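Long-range contacts in aspartate aminotransferase (Plasmodium falciparum, PDB 3K7Y), which probably catalyses the reversible pyridoxal-phosphate-dependent transfer of an amino group from L-aspartate to 2-oxoglutarate, giving oxaloacetate and L-glutamate, and works as a homodimer: residues A[148-152]-A[163-168]; A[122-128]-A[175-179]; A[30-35]-A[372-376]. The contacts are given in a common frame with arbitrary orientation. Numbering follows the deposited sequence.

Interaction 1: A[148-152]-A[163-168]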
ATOM      1  N   TYR A 148     -24.937 -13.403  -5.910  1.00 66.57           N
ATOM      2  CA  TYR A 148     -25.305 -12.346  -6.853  1.00 66.45           C
ATOM      3  C   TYR A 148     -26.750 -11.943  -6.735  1.00 66.98           C
ATOM      4  O   TYR A 148     -27.614 -12.801  -6.707  1.00 68.47           O
ATOM      5  CB  TYR A 148     -25.048 -12.781  -8.297  1.00 66.95           C
ATOM      6  CG  TYR A 148     -23.604 -13.100  -8.597  1.00 67.19           C
ATOM      7  CD1 TYR A 148     -22.827 -12.251  -9.400  1.00 66.40           C
ATOM      8  CD2 TYR A 148     -23.008 -14.252  -8.074  1.00 67.31           C
ATOM      9  CE1 TYR A 148     -21.492 -12.552  -9.670  1.00 66.63           C
ATOM     10  CE2 TYR A 148     -21.689 -14.559  -8.334  1.00 67.59           C
ATOM     11  CZ  TYR A 148     -20.931 -13.714  -9.133  1.00 67.39           C
ATOM     12  OH  TYR A 148     -19.617 -14.049  -9.374  1.00 67.34           O
ATOM     13  N   ILE A 149     -26.991 -10.633  -6.695  1.00 66.47           N
ATOM     14  CA  ILE A 149     -28.332 -10.038  -6.744  1.00 67.10           C
ATOM     15  C   ILE A 149     -28.638  -9.564  -8.176  1.00 67.08           C
ATOM     16  O   ILE A 149     -27.765  -8.966  -8.825  1.00 66.87           O
ATOM     17  CB  ILE A 149     -28.429  -8.819  -5.782  1.00 66.73           C
ATOM     18  CG1 ILE A 149     -28.456  -9.278  -4.328  1.00 67.75           C
ATOM     19  CG2 ILE A 149     -29.673  -7.979  -6.037  1.00 67.01           C
ATOM     20  CD1 ILE A 149     -28.515  -8.109  -3.336  1.00 69.03           C
ATOM     21  N   ASN A 150     -29.865  -9.831  -8.656  1.00 67.27           N
ATOM     22  CA  ASN A 150     -30.366  -9.310  -9.940  1.00 66.63           C
ATOM     23  C   ASN A 150     -30.150  -7.825 -10.011  1.00 64.81           C
ATOM     24  O   ASN A 150     -30.318  -7.133  -9.017  1.00 64.26           O
ATOM     25  CB  ASN A 150     -31.875  -9.498 -10.062  1.00 68.19           C
ATOM     26  CG  ASN A 150     -32.281 -10.930 -10.239  1.00 70.82           C
ATOM     27  OD1 ASN A 150     -32.092 -11.512 -11.310  1.00 73.00           O
ATOM     28  ND2 ASN A 150     -32.890 -11.506  -9.206  1.00 72.51           N
ATOM     29  N   PHE A 151     -29.825  -7.310 -11.184  1.00 63.58           N
ATOM     30  CA  PHE A 151     -29.657  -5.874 -11.295  1.00 61.78           C
ATOM     31  C   PHE A 151     -29.911  -5.350 -12.695  1.00 62.27           C
ATOM     32  O   PHE A 151     -31.026  -4.969 -13.032  1.00 63.15           O
ATOM     33  CB  PHE A 151     -28.266  -5.472 -10.811  1.00 60.14           C
ATOM     34  CG  PHE A 151     -28.115  -4.011 -10.571  1.00 57.00           C
ATOM     35  CD1 PHE A 151     -28.701  -3.420  -9.466  1.00 54.61           C
ATOM     36  CD2 PHE A 151     -27.370  -3.224 -11.438  1.00 55.48           C
ATOM     37  CE1 PHE A 151     -28.564  -2.066  -9.224  1.00 53.97           C
ATOM     38  CE2 PHE A 151     -27.230  -1.863 -11.218  1.00 54.71           C
ATOM     39  CZ  PHE A 151     -27.834  -1.276 -10.109  1.00 54.34           C
ATOM     40  N   PHE A 152     -28.859  -5.320 -13.493  1.00 61.66           N
ATOM     41  CA  PHE A 152     -28.913  -4.800 -14.832  1.00 61.90           C
ATOM     42  C   PHE A 152     -29.803  -5.697 -15.677  1.00 63.71           C
ATOM     43  O   PHE A 152     -29.720  -6.924 -15.567  1.00 63.83           O
ATOM     44  CB  PHE A 152     -27.493  -4.790 -15.363  1.00 60.92           C
ATOM     45  CG  PHE A 152     -27.369  -4.269 -16.729  1.00 58.53           C
ATOM     46  CD1 PHE A 152     -27.414  -2.920 -16.969  1.00 56.46           C
ATOM     47  CD2 PHE A 152     -27.169  -5.128 -17.780  1.00 57.64           C
ATOM     48  CE1 PHE A 152     -27.287  -2.422 -18.247  1.00 56.41           C
ATOM     49  CE2 PHE A 152     -27.039  -4.645 -19.059  1.00 58.19           C
ATOM     50  CZ  PHE A 152     -27.101  -3.282 -19.292  1.00 57.58           C
ATOM     51  N   LEU A 163     -36.881  -6.770  -9.993  1.00 71.07           N
ATOM     52  CA  LEU A 163     -36.116  -7.930  -9.533  1.00 70.24           C
ATOM     53  C   LEU A 163     -34.966  -7.554  -8.588  1.00 68.98           C
ATOM     54  O   LEU A 163     -34.578  -8.349  -7.736  1.00 68.98           O
ATOM     55  CB  LEU A 163     -35.581  -8.728 -10.726  1.00 70.12           C
ATOM     56  CG  LEU A 163     -36.591  -9.447 -11.619  1.00 70.97           C
ATOM     57  CD1 LEU A 163     -35.950  -9.804 -12.939  1.00 71.24           C
ATOM     58  CD2 LEU A 163     -37.143 -10.694 -10.951  1.00 71.92           C
ATOM     59  N   PHE A 164     -34.415  -6.357  -8.741  1.00 68.00           N
ATOM     60  CA  PHE A 164     -33.377  -5.894  -7.829  1.00 67.35           C
ATOM     61  C   PHE A 164     -33.877  -5.787  -6.366  1.00 67.91           C
ATOM     62  O   PHE A 164     -33.219  -6.285  -5.440  1.00 67.19           O
ATOM     63  CB  PHE A 164     -32.768  -4.576  -8.347  1.00 66.81           C
ATOM     64  CG  PHE A 164     -31.948  -3.815  -7.324  1.00 65.89           C
ATOM     65  CD1 PHE A 164     -30.982  -4.456  -6.549  1.00 66.25           C
ATOM     66  CD2 PHE A 164     -32.123  -2.447  -7.160  1.00 65.43           C
ATOM     67  CE1 PHE A 164     -30.220  -3.743  -5.601  1.00 66.54           C
ATOM     68  CE2 PHE A 164     -31.366  -1.727  -6.221  1.00 65.64           C
ATOM     69  CZ  PHE A 164     -30.416  -2.374  -5.439  1.00 65.40           C
ATOM     70  N   LEU A 165     -35.034  -5.154  -6.167  1.00 69.21           N
ATOM     71  CA  LEU A 165     -35.619  -5.005  -4.827  1.00 70.25           C
ATOM     72  C   LEU A 165     -36.222  -6.291  -4.294  1.00 71.93           C
ATOM     73  O   LEU A 165     -36.309  -6.478  -3.083  1.00 72.37           O
ATOM     74  CB  LEU A 165     -36.668  -3.906  -4.796  1.00 70.45           C
ATOM     75  CG  LEU A 165     -36.217  -2.511  -5.201  1.00 69.06           C
ATOM     76  CD1 LEU A 165     -37.435  -1.659  -5.454  1.00 69.75           C
ATOM     77  CD2 LEU A 165     -35.371  -1.891  -4.144  1.00 66.59           C
ATOM     78  N   ASN A 166     -36.652  -7.162  -5.200  1.00 73.63           N
ATOM     79  CA  ASN A 166     -37.070  -8.509  -4.844  1.00 76.02           C
ATOM     80  C   ASN A 166     -36.031  -9.275  -4.043  1.00 76.46           C
ATOM     81  O   ASN A 166     -36.312  -9.729  -2.930  1.00 77.48           O
ATOM     82  CB  ASN A 166     -37.373  -9.303  -6.097  1.00 76.54           C
ATOM     83  CG  ASN A 166     -38.814  -9.534  -6.267  1.00 79.51           C
ATOM     84  OD1 ASN A 166     -39.642  -8.755  -5.777  1.00 81.53           O
ATOM     85  ND2 ASN A 166     -39.154 -10.617  -6.958  1.00 82.57           N
ATOM     86  N   ASP A 167     -34.843  -9.427  -4.634  1.00 76.22           N
ATOM     87  CA  ASP A 167     -33.732 -10.123  -4.013  1.00 76.35           C
ATOM     88  C   ASP A 167     -33.343  -9.378  -2.764  1.00 75.89           C
ATOM     89  O   ASP A 167     -33.146  -9.976  -1.709  1.00 76.37           O
ATOM     90  CB  ASP A 167     -32.538 -10.185  -4.960  1.00 75.91           C
ATOM     91  CG  ASP A 167     -32.845 -10.923  -6.248  1.00 78.37           C
ATOM     92  OD1 ASP A 167     -32.065 -10.731  -7.210  1.00 79.48           O
ATOM     93  OD2 ASP A 167     -33.845 -11.688  -6.305  1.00 81.27           O
ATOM     94  N   LEU A 168     -33.273  -8.059  -2.881  1.00 75.36           N
ATOM     95  CA  LEU A 168     -33.016  -7.220  -1.729  1.00 75.43           C
ATOM     96  C   LEU A 168     -33.978  -7.510  -0.573  1.00 77.03           C
ATOM     97  O   LEU A 168     -33.689  -7.170   0.574  1.00 76.99           O
ATOM     98  CB  LEU A 168     -33.084  -5.753  -2.129  1.00 74.83           C
ATOM     99  CG  LEU A 168     -32.143  -4.825  -1.356  1.00 74.21           C
ATOM    100  CD1 LEU A 168     -30.759  -5.448  -1.145  1.00 71.64           C
ATOM    101  CD2 LEU A 168     -32.010  -3.503  -2.101  1.00 73.55           C
TER

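Interaction 2: A[122-128]-A[175-179]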
ATOM      1  N   VAL A 122     -18.695 -12.872   9.204  1.00 80.85           N
ATOM      2  CA  VAL A 122     -19.140 -12.501   7.872  1.00 78.24           C
ATOM      3  C   VAL A 122     -18.756 -13.598   6.887  1.00 77.37           C
ATOM      4  O   VAL A 122     -17.612 -13.687   6.447  1.00 76.45           O
ATOM      5  CB  VAL A 122     -18.618 -11.115   7.464  1.00 76.70           C
ATOM      6  CG1 VAL A 122     -19.251 -10.684   6.173  1.00 75.86           C
ATOM      7  CG2 VAL A 122     -18.930 -10.092   8.533  1.00 76.31           C
ATOM      8  N   GLU A 123     -19.725 -14.440   6.551  1.00 77.09           N
ATOM      9  CA  GLU A 123     -19.450 -15.638   5.772  1.00 76.57           C
ATOM     10  C   GLU A 123     -19.830 -15.493   4.304  1.00 74.48           C
ATOM     11  O   GLU A 123     -19.353 -16.247   3.447  1.00 74.38           O
ATOM     12  CB  GLU A 123     -20.176 -16.836   6.380  1.00 78.74           C
ATOM     13  CG  GLU A 123     -19.575 -18.165   5.974  1.00 82.08           C
ATOM     14  CD  GLU A 123     -20.382 -19.338   6.477  1.00 88.34           C
ATOM     15  OE1 GLU A 123     -20.965 -20.077   5.634  1.00 90.15           O
ATOM     16  OE2 GLU A 123     -20.436 -19.519   7.721  1.00 90.54           O
ATOM     17  N   THR A 124     -20.672 -14.505   4.023  1.00 71.96           N
ATOM     18  CA  THR A 124     -21.343 -14.388   2.748  1.00 69.56           C
ATOM     19  C   THR A 124     -21.441 -12.923   2.393  1.00 66.77           C
ATOM     20  O   THR A 124     -21.756 -12.101   3.255  1.00 67.14           O
ATOM     21  CB  THR A 124     -22.767 -14.919   2.888  1.00 71.31           C
ATOM     22  OG1 THR A 124     -23.188 -14.749   4.253  1.00 72.34           O
ATOM     23  CG2 THR A 124     -22.849 -16.401   2.536  1.00 72.38           C
ATOM     24  N   LEU A 125     -21.181 -12.593   1.127  1.00 63.76           N
ATOM     25  CA  LEU A 125     -21.294 -11.212   0.612  1.00 60.12           C
ATOM     26  C   LEU A 125     -22.112 -11.191  -0.651  1.00 58.62           C
ATOM     27  O   LEU A 125     -21.876 -11.988  -1.557  1.00 58.62           O
ATOM     28  CB  LEU A 125     -19.923 -10.602   0.306  1.00 58.76           C
ATOM     29  CG  LEU A 125     -19.025 -10.224   1.487  1.00 57.73           C
ATOM     30  CD1 LEU A 125     -17.633 -10.678   1.201  1.00 56.88           C
ATOM     31  CD2 LEU A 125     -19.035  -8.738   1.788  1.00 55.06           C
ATOM     32  N   TYR A 126     -23.075 -10.277  -0.699  1.00 56.67           N
ATOM     33  CA  TYR A 126     -23.864 -10.077  -1.893  1.00 55.27           C
ATOM     34  C   TYR A 126     -23.301  -8.969  -2.778  1.00 54.01           C
ATOM     35  O   TYR A 126     -22.820  -7.923  -2.297  1.00 53.23           O
ATOM     36  CB  TYR A 126     -25.322  -9.823  -1.537  1.00 55.82           C
ATOM     37  CG  TYR A 126     -25.945 -11.033  -0.887  1.00 56.35           C
ATOM     38  CD1 TYR A 126     -26.432 -12.100  -1.652  1.00 55.63           C
ATOM     39  CD2 TYR A 126     -26.030 -11.121   0.491  1.00 57.07           C
ATOM     40  CE1 TYR A 126     -26.985 -13.214  -1.052  1.00 56.98           C
ATOM     41  CE2 TYR A 126     -26.578 -12.230   1.101  1.00 59.34           C
ATOM     42  CZ  TYR A 126     -27.055 -13.274   0.334  1.00 59.27           C
ATOM     43  OH  TYR A 126     -27.579 -14.367   0.995  1.00 61.61           O
ATOM     44  N   VAL A 127     -23.358  -9.222  -4.081  1.00 52.89           N
ATOM     45  CA  VAL A 127     -22.818  -8.306  -5.055  1.00 51.54           C
ATOM     46  C   VAL A 127     -23.869  -8.164  -6.162  1.00 51.71           C
ATOM     47  O   VAL A 127     -24.585  -9.116  -6.438  1.00 52.60           O
ATOM     48  CB  VAL A 127     -21.438  -8.828  -5.530  1.00 50.75           C
ATOM     49  CG1 VAL A 127     -21.540  -9.609  -6.809  1.00 51.45           C
ATOM     50  CG2 VAL A 127     -20.483  -7.706  -5.696  1.00 50.68           C
ATOM     51  N   THR A 128     -24.022  -6.988  -6.762  1.00 51.26           N
ATOM     52  CA  THR A 128     -25.092  -6.836  -7.773  1.00 52.00           C
ATOM     53  C   THR A 128     -24.607  -7.367  -9.116  1.00 52.68           C
ATOM     54  O   THR A 128     -23.446  -7.181  -9.466  1.00 52.44           O
ATOM     55  CB  THR A 128     -25.638  -5.364  -7.930  1.00 51.66           C
ATOM     56  OG1 THR A 128     -24.581  -4.457  -8.281  1.00 50.67           O
ATOM     57  CG2 THR A 128     -26.313  -4.877  -6.662  1.00 50.68           C
ATOM     58  N   SER A 175     -27.779  -8.980   5.745  1.00 71.16           N
ATOM     59  CA  SER A 175     -26.822  -9.436   4.768  1.00 69.07           C
ATOM     60  C   SER A 175     -25.930  -8.260   4.427  1.00 66.94           C
ATOM     61  O   SER A 175     -26.331  -7.096   4.516  1.00 66.67           O
ATOM     62  CB  SER A 175     -27.508  -9.961   3.520  1.00 69.14           C
ATOM     63  OG  SER A 175     -28.348 -11.056   3.845  1.00 71.38           O
ATOM     64  N   SER A 176     -24.701  -8.576   4.067  1.00 64.96           N
ATOM     65  CA  SER A 176     -23.725  -7.574   3.732  1.00 62.62           C
ATOM     66  C   SER A 176     -23.788  -7.435   2.234  1.00 61.16           C
ATOM     67  O   SER A 176     -23.707  -8.435   1.519  1.00 61.33           O
ATOM     68  CB  SER A 176     -22.343  -8.041   4.180  1.00 62.40           C
ATOM     69  OG  SER A 176     -22.440  -8.766   5.398  1.00 63.63           O
ATOM     70  N   VAL A 177     -23.959  -6.207   1.754  1.00 59.56           N
ATOM     71  CA  VAL A 177     -24.142  -5.971   0.321  1.00 57.98           C
ATOM     72  C   VAL A 177     -23.280  -4.823  -0.179  1.00 56.57           C
ATOM     73  O   VAL A 177     -23.182  -3.777   0.467  1.00 56.76           O
ATOM     74  CB  VAL A 177     -25.623  -5.686  -0.041  1.00 58.53           C
ATOM     75  CG1 VAL A 177     -25.791  -5.504  -1.544  1.00 58.10           C
ATOM     76  CG2 VAL A 177     -26.505  -6.800   0.440  1.00 58.99           C
ATOM     77  N   ILE A 178     -22.668  -5.031  -1.343  1.00 55.22           N
ATOM     78  CA  ILE A 178     -21.866  -4.012  -2.025  1.00 53.17           C
ATOM     79  C   ILE A 178     -22.692  -3.337  -3.126  1.00 53.14           C
ATOM     80  O   ILE A 178     -23.234  -3.997  -4.011  1.00 53.27           O
ATOM     81  CB  ILE A 178     -20.592  -4.631  -2.624  1.00 52.15           C
ATOM     82  CG1 ILE A 178     -19.656  -5.099  -1.511  1.00 50.80           C
ATOM     83  CG2 ILE A 178     -19.893  -3.644  -3.540  1.00 51.40           C
ATOM     84  CD1 ILE A 178     -18.803  -6.296  -1.896  1.00 49.61           C
ATOM     85  N   LEU A 179     -22.795  -2.019  -3.058  1.00 52.80           N
ATOM     86  CA  LEU A 179     -23.570  -1.283  -4.032  1.00 53.01           C
ATOM     87  C   LEU A 179     -22.721  -0.236  -4.700  1.00 52.95           C
ATOM     88  O   LEU A 179     -21.969   0.519  -4.036  1.00 53.01           O
ATOM     89  CB  LEU A 179     -24.785  -0.614  -3.392  1.00 53.47           C
ATOM     90  CG  LEU A 179     -25.921  -1.534  -2.957  1.00 54.93           C
ATOM     91  CD1 LEU A 179     -26.997  -0.762  -2.221  1.00 55.66           C
ATOM     92  CD2 LEU A 179     -26.528  -2.312  -4.136  1.00 57.03           C
TER

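Interaction 3: A[30-35]-A[372-376]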
ATOM      1  N   GLU A  30      -2.413   4.346 -35.117  1.00113.94           N
ATOM      2  CA  GLU A  30      -3.874   4.440 -35.261  1.00111.80           C
ATOM      3  C   GLU A  30      -4.548   3.272 -34.508  1.00108.66           C
ATOM      4  O   GLU A  30      -5.713   2.928 -34.741  1.00108.47           O
ATOM      5  CB  GLU A  30      -4.311   4.544 -36.743  1.00113.84           C
ATOM      6  CG  GLU A  30      -5.763   4.115 -37.017  1.00113.53           C
ATOM      7  CD  GLU A  30      -6.446   4.891 -38.126  1.00114.90           C
ATOM      8  OE1 GLU A  30      -6.027   4.769 -39.296  1.00117.11           O
ATOM      9  OE2 GLU A  30      -7.418   5.617 -37.827  1.00113.77           O
ATOM     10  N   LYS A  31      -3.799   2.666 -33.592  1.00105.56           N
ATOM     11  CA  LYS A  31      -4.379   1.739 -32.637  1.00101.78           C
ATOM     12  C   LYS A  31      -5.301   2.535 -31.722  1.00 99.48           C
ATOM     13  O   LYS A  31      -5.003   3.680 -31.377  1.00 99.07           O
ATOM     14  CB  LYS A  31      -3.292   1.031 -31.830  1.00100.86           C
ATOM     15  CG  LYS A  31      -2.715  -0.212 -32.505  1.00100.38           C
ATOM     16  CD  LYS A  31      -1.737  -0.975 -31.600  1.00 97.82           C
ATOM     17  CE  LYS A  31      -0.546  -0.122 -31.139  1.00 96.49           C
ATOM     18  NZ  LYS A  31       0.364  -0.837 -30.201  1.00 94.36           N
ATOM     19  N   ILE A  32      -6.432   1.936 -31.360  1.00 97.39           N
ATOM     20  CA  ILE A  32      -7.409   2.598 -30.493  1.00 95.41           C
ATOM     21  C   ILE A  32      -7.644   1.870 -29.164  1.00 93.20           C
ATOM     22  O   ILE A  32      -7.861   0.656 -29.112  1.00 92.80           O
ATOM     23  CB  ILE A  32      -8.744   2.897 -31.220  1.00 96.08           C
ATOM     24  CG1 ILE A  32      -8.498   3.857 -32.390  1.00 98.16           C
ATOM     25  CG2 ILE A  32      -9.756   3.512 -30.267  1.00 94.27           C
ATOM     26  CD1 ILE A  32      -9.626   3.943 -33.401  1.00 98.59           C
ATOM     27  N   ASN A  33      -7.626   2.680 -28.110  1.00 91.67           N
ATOM     28  CA  ASN A  33      -7.589   2.292 -26.708  1.00 89.32           C
ATOM     29  C   ASN A  33      -8.926   2.478 -26.010  1.00 87.78           C
ATOM     30  O   ASN A  33      -9.195   3.559 -25.482  1.00 87.18           O
ATOM     31  CB  ASN A  33      -6.590   3.222 -26.023  1.00 89.62           C
ATOM     32  CG  ASN A  33      -6.578   4.645 -26.641  1.00 91.60           C
ATOM     33  OD1 ASN A  33      -6.106   4.844 -27.767  1.00 93.27           O
ATOM     34  ND2 ASN A  33      -7.096   5.625 -25.899  1.00 92.06           N
ATOM     35  N   LEU A  34      -9.768   1.451 -25.992  1.00 86.94           N
ATOM     36  CA  LEU A  34     -11.103   1.608 -25.400  1.00 86.11           C
ATOM     37  C   LEU A  34     -11.403   0.636 -24.259  1.00 84.94           C
ATOM     38  O   LEU A  34     -12.552   0.274 -24.034  1.00 84.92           O
ATOM     39  CB  LEU A  34     -12.195   1.519 -26.478  1.00 87.02           C
ATOM     40  CG  LEU A  34     -12.156   2.433 -27.715  1.00 88.16           C
ATOM     41  CD1 LEU A  34     -13.277   2.094 -28.674  1.00 88.00           C
ATOM     42  CD2 LEU A  34     -12.209   3.917 -27.352  1.00 88.56           C
ATOM     43  N   SER A  35     -10.371   0.241 -23.523  1.00 84.52           N
ATOM     44  CA  SER A  35     -10.495  -0.789 -22.491  1.00 83.81           C
ATOM     45  C   SER A  35      -9.956  -0.292 -21.156  1.00 83.29           C
ATOM     46  O   SER A  35     -10.472  -0.640 -20.086  1.00 82.62           O
ATOM     47  CB  SER A  35      -9.710  -2.020 -22.913  1.00 83.90           C
ATOM     48  OG  SER A  35      -8.366  -1.653 -23.164  1.00 83.85           O
ATOM     49  N   HIS A 372      -7.743  -2.059 -35.648  1.00 81.64           N
ATOM     50  CA  HIS A 372      -6.848  -1.892 -34.512  1.00 81.33           C
ATOM     51  C   HIS A 372      -7.498  -1.181 -33.325  1.00 79.14           C
ATOM     52  O   HIS A 372      -6.950  -0.244 -32.737  1.00 79.33           O
ATOM     53  CB  HIS A 372      -5.492  -1.350 -34.989  1.00 83.55           C
ATOM     54  CG  HIS A 372      -4.892  -2.182 -36.083  1.00 86.33           C
ATOM     55  ND1 HIS A 372      -4.978  -1.834 -37.416  1.00 88.82           N
ATOM     56  CD2 HIS A 372      -4.270  -3.387 -36.048  1.00 87.75           C
ATOM     57  CE1 HIS A 372      -4.405  -2.771 -38.154  1.00 90.76           C
ATOM     58  NE2 HIS A 372      -3.965  -3.723 -37.347  1.00 90.73           N
ATOM     59  N   ILE A 373      -8.674  -1.694 -32.963  1.00 77.09           N
ATOM     60  CA  ILE A 373      -9.467  -1.157 -31.850  1.00 74.77           C
ATOM     61  C   ILE A 373      -9.725  -2.172 -30.721  1.00 73.00           C
ATOM     62  O   ILE A 373     -10.238  -3.270 -30.966  1.00 72.92           O
ATOM     63  CB  ILE A 373     -10.811  -0.557 -32.334  1.00 74.25           C
ATOM     64  CG1 ILE A 373     -11.740  -0.369 -31.128  1.00 72.84           C
ATOM     65  CG2 ILE A 373     -11.432  -1.396 -33.452  1.00 74.54           C
ATOM     66  CD1 ILE A 373     -13.211  -0.564 -31.396  1.00 73.93           C
ATOM     67  N   TYR A 374      -9.387  -1.787 -29.490  1.00 71.37           N
ATOM     68  CA  TYR A 374      -9.487  -2.698 -28.336  1.00 70.08           C
ATOM     69  C   TYR A 374     -10.546  -2.302 -27.292  1.00 67.61           C
ATOM     70  O   TYR A 374     -10.696  -1.136 -26.933  1.00 67.05           O
ATOM     71  CB  TYR A 374      -8.105  -2.958 -27.693  1.00 71.00           C
ATOM     72  CG  TYR A 374      -7.044  -3.263 -28.719  1.00 73.76           C
ATOM     73  CD1 TYR A 374      -6.211  -2.255 -29.202  1.00 76.75           C
ATOM     74  CD2 TYR A 374      -6.896  -4.546 -29.240  1.00 76.13           C
ATOM     75  CE1 TYR A 374      -5.240  -2.520 -30.172  1.00 80.46           C
ATOM     76  CE2 TYR A 374      -5.925  -4.831 -30.220  1.00 79.13           C
ATOM     77  CZ  TYR A 374      -5.101  -3.811 -30.680  1.00 81.39           C
ATOM     78  OH  TYR A 374      -4.133  -4.060 -31.637  1.00 84.48           O
ATOM     79  N   ILE A 375     -11.239  -3.324 -26.799  1.00 64.35           N
ATOM     80  CA  ILE A 375     -12.520  -3.213 -26.103  1.00 62.43           C
ATOM     81  C   ILE A 375     -12.596  -4.413 -25.152  1.00 61.54           C
ATOM     82  O   ILE A 375     -12.052  -5.460 -25.467  1.00 62.07           O
ATOM     83  CB  ILE A 375     -13.654  -3.285 -27.157  1.00 61.96           C
ATOM     84  CG1 ILE A 375     -14.990  -3.719 -26.561  1.00 61.02           C
ATOM     85  CG2 ILE A 375     -13.271  -4.283 -28.252  1.00 64.09           C
ATOM     86  CD1 ILE A 375     -15.848  -4.543 -27.512  1.00 59.53           C
ATOM     87  N   ILE A 376     -13.251  -4.281 -24.004  1.00 60.50           N
ATOM     88  CA  ILE A 376     -13.332  -5.414 -23.072  1.00 60.85           C
ATOM     89  C   ILE A 376     -14.258  -6.545 -23.586  1.00 61.25           C
ATOM     90  O   ILE A 376     -15.238  -6.306 -24.291  1.00 60.59           O
ATOM     91  CB  ILE A 376     -13.699  -4.978 -21.614  1.00 60.73           C
ATOM     92  CG1 ILE A 376     -12.778  -3.853 -21.123  1.00 61.11           C
ATOM     93  CG2 ILE A 376     -13.652  -6.158 -20.635  1.00 60.41           C
ATOM     94  CD1 ILE A 376     -13.448  -2.435 -21.140  1.00 62.47           C
TER

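Interaction 1: A[148-152]-A[163-168]
Phe164 sits at the middle of the apolar half of this contact, where helix 161-170 packs against residues 148-152, at an interruption in strand 145-153. With chi1 in the t well, its ring presents one face to Phe151, likewise t, whose edge points into it: the T-shaped pair has centroids 5.1 Å apart and planes at 81°. Ile149, in the mt rotamer, sets CG2 against the edge of the same ring (3.8 Å to Phe164 CD1) and extends CD1 to 4.1 Å from Leu168 CD1.

The polar half lies one helical turn along. Asp167, with chi1 m, directs OD1 to the backbone of Asn150, whose N donates a hydrogen bond of 2.8 Å to it, although the position of that oxygen is less certain. Asn150, also m, sets CB 3.8 Å from Leu163 CB, and its O accepts a CA-H...O contact from Phe164 CA at 3.5 Å. The helix lies near the end of the large-domain sheet, where 145-153 is the last strand but one, and Leu165 joins it to helix 193-206. The chemistry implies a buried aromatic and aliphatic seam bordered, nearer solvent, by a carboxylate that takes up a backbone NH.

Interaction 2: A[122-128]-A[175-179]
The Tyr126 ring packs beside the start of the 175-179 segment, with CE2 3.4 Å from Ser175 CB and the ring edge near the carbonyl of Ser176. On the same face of the sheet its CB meets Val177 CG2 at 3.8 Å, and no residue of the pair has more surface covered by the other segment (91 Å²). Tyr126 bonds through both its N and its O to the residues flanking Val177: Tyr126 N donates to Ser176 O at 3.0 Å (172°), and Ile178 N donates to Tyr126 O at 3.0 Å (168°). Tyr126 thereby pairs with Val177 in parallel register, CA to CA 4.7 Å, and Val177 CA adds a CA-H...O contact of 3.5 Å to Tyr126 O.

Strands 124-128 and 176-179 are neighbours in the mixed, mostly parallel sheet at the heart of the large domain of this fold-type I PLP enzyme. Their axes approach to 4.8 Å at 27°, and strand 145-153 flanks 124-128 on its other edge.

On the opposite face from Tyr126, Leu125 CD2 comes within 4.4 Å of Ile178 CD1, and Val127 CG2 within 4.3 Å of Ile178 CB; helices 105-118 and 133-140 cover this side, Leu125 touching both. The side chain of Ile178 is about 8 Å from the bound PLP. Towards the C-terminal ends the strands spread, the CA atoms of Thr128 and Leu179 lying 6.9 Å apart, yet Thr128 CG2 still meets Leu179 CD2 at 3.6 Å. The hydroxyl of Thr128 is hydrogen-bonded to that of Tyr184.

Interaction 3: A[30-35]-A[372-376]
A short parallel strand pairing in the small domain, between helices 15-23 and 390-403, joins segment 30-35 to 372-376. Ile32 N donates to His372 O at 2.6 Å, and Tyr374 N returns a bond to Ile32 O at 2.9 Å; a weak third bond, Leu34 N to Tyr374 O at 2.9 Å, continues the run. Such two-stranded pairing of residues far apart in sequence fits the small domain of class I aminotransferases, which is built from both ends of the chain.

Ile32 and Ile373 share one face, with Ile32 CB 4.2 Å from Ile373 CB. Leu34 CD1 lies 3.8 Å from Ile373 CG1; helix 390-403 packs against Ile32. The Tyr374 ring lies on the other face, its edge near Lys31 CD, and touches helix 15-23. The amine of Lys31 bonds instead to the carbonyls of Phe23 and Asp26. Farther along, Ile376 CD1 packs 3.6 Å from Ser35 O; that oxygen is hydrogen-bonded by Arg380.

In the fold
From the N terminus, the chain first enters interaction 3 at 30-35 and closes it only at 372-376, so that one loop of over 300 residues contains both other contacts. Within it, strand 124-128 opens interaction 2, completed at 176-179, and interaction 1 is nested inside that smaller loop. None of the contacts cross. Interactions 1 and 2, both in the large domain, meet directly: Ile149 N lies 2.9 Å from Val127 O, a probable hydrogen bond, and Phe151 packs on Thr128. Interaction 3, its centre about 32 Å from that of interaction 1 and about 34 Å from that of interaction 2, joins N-terminal and C-terminal portions of the chain in the small domain.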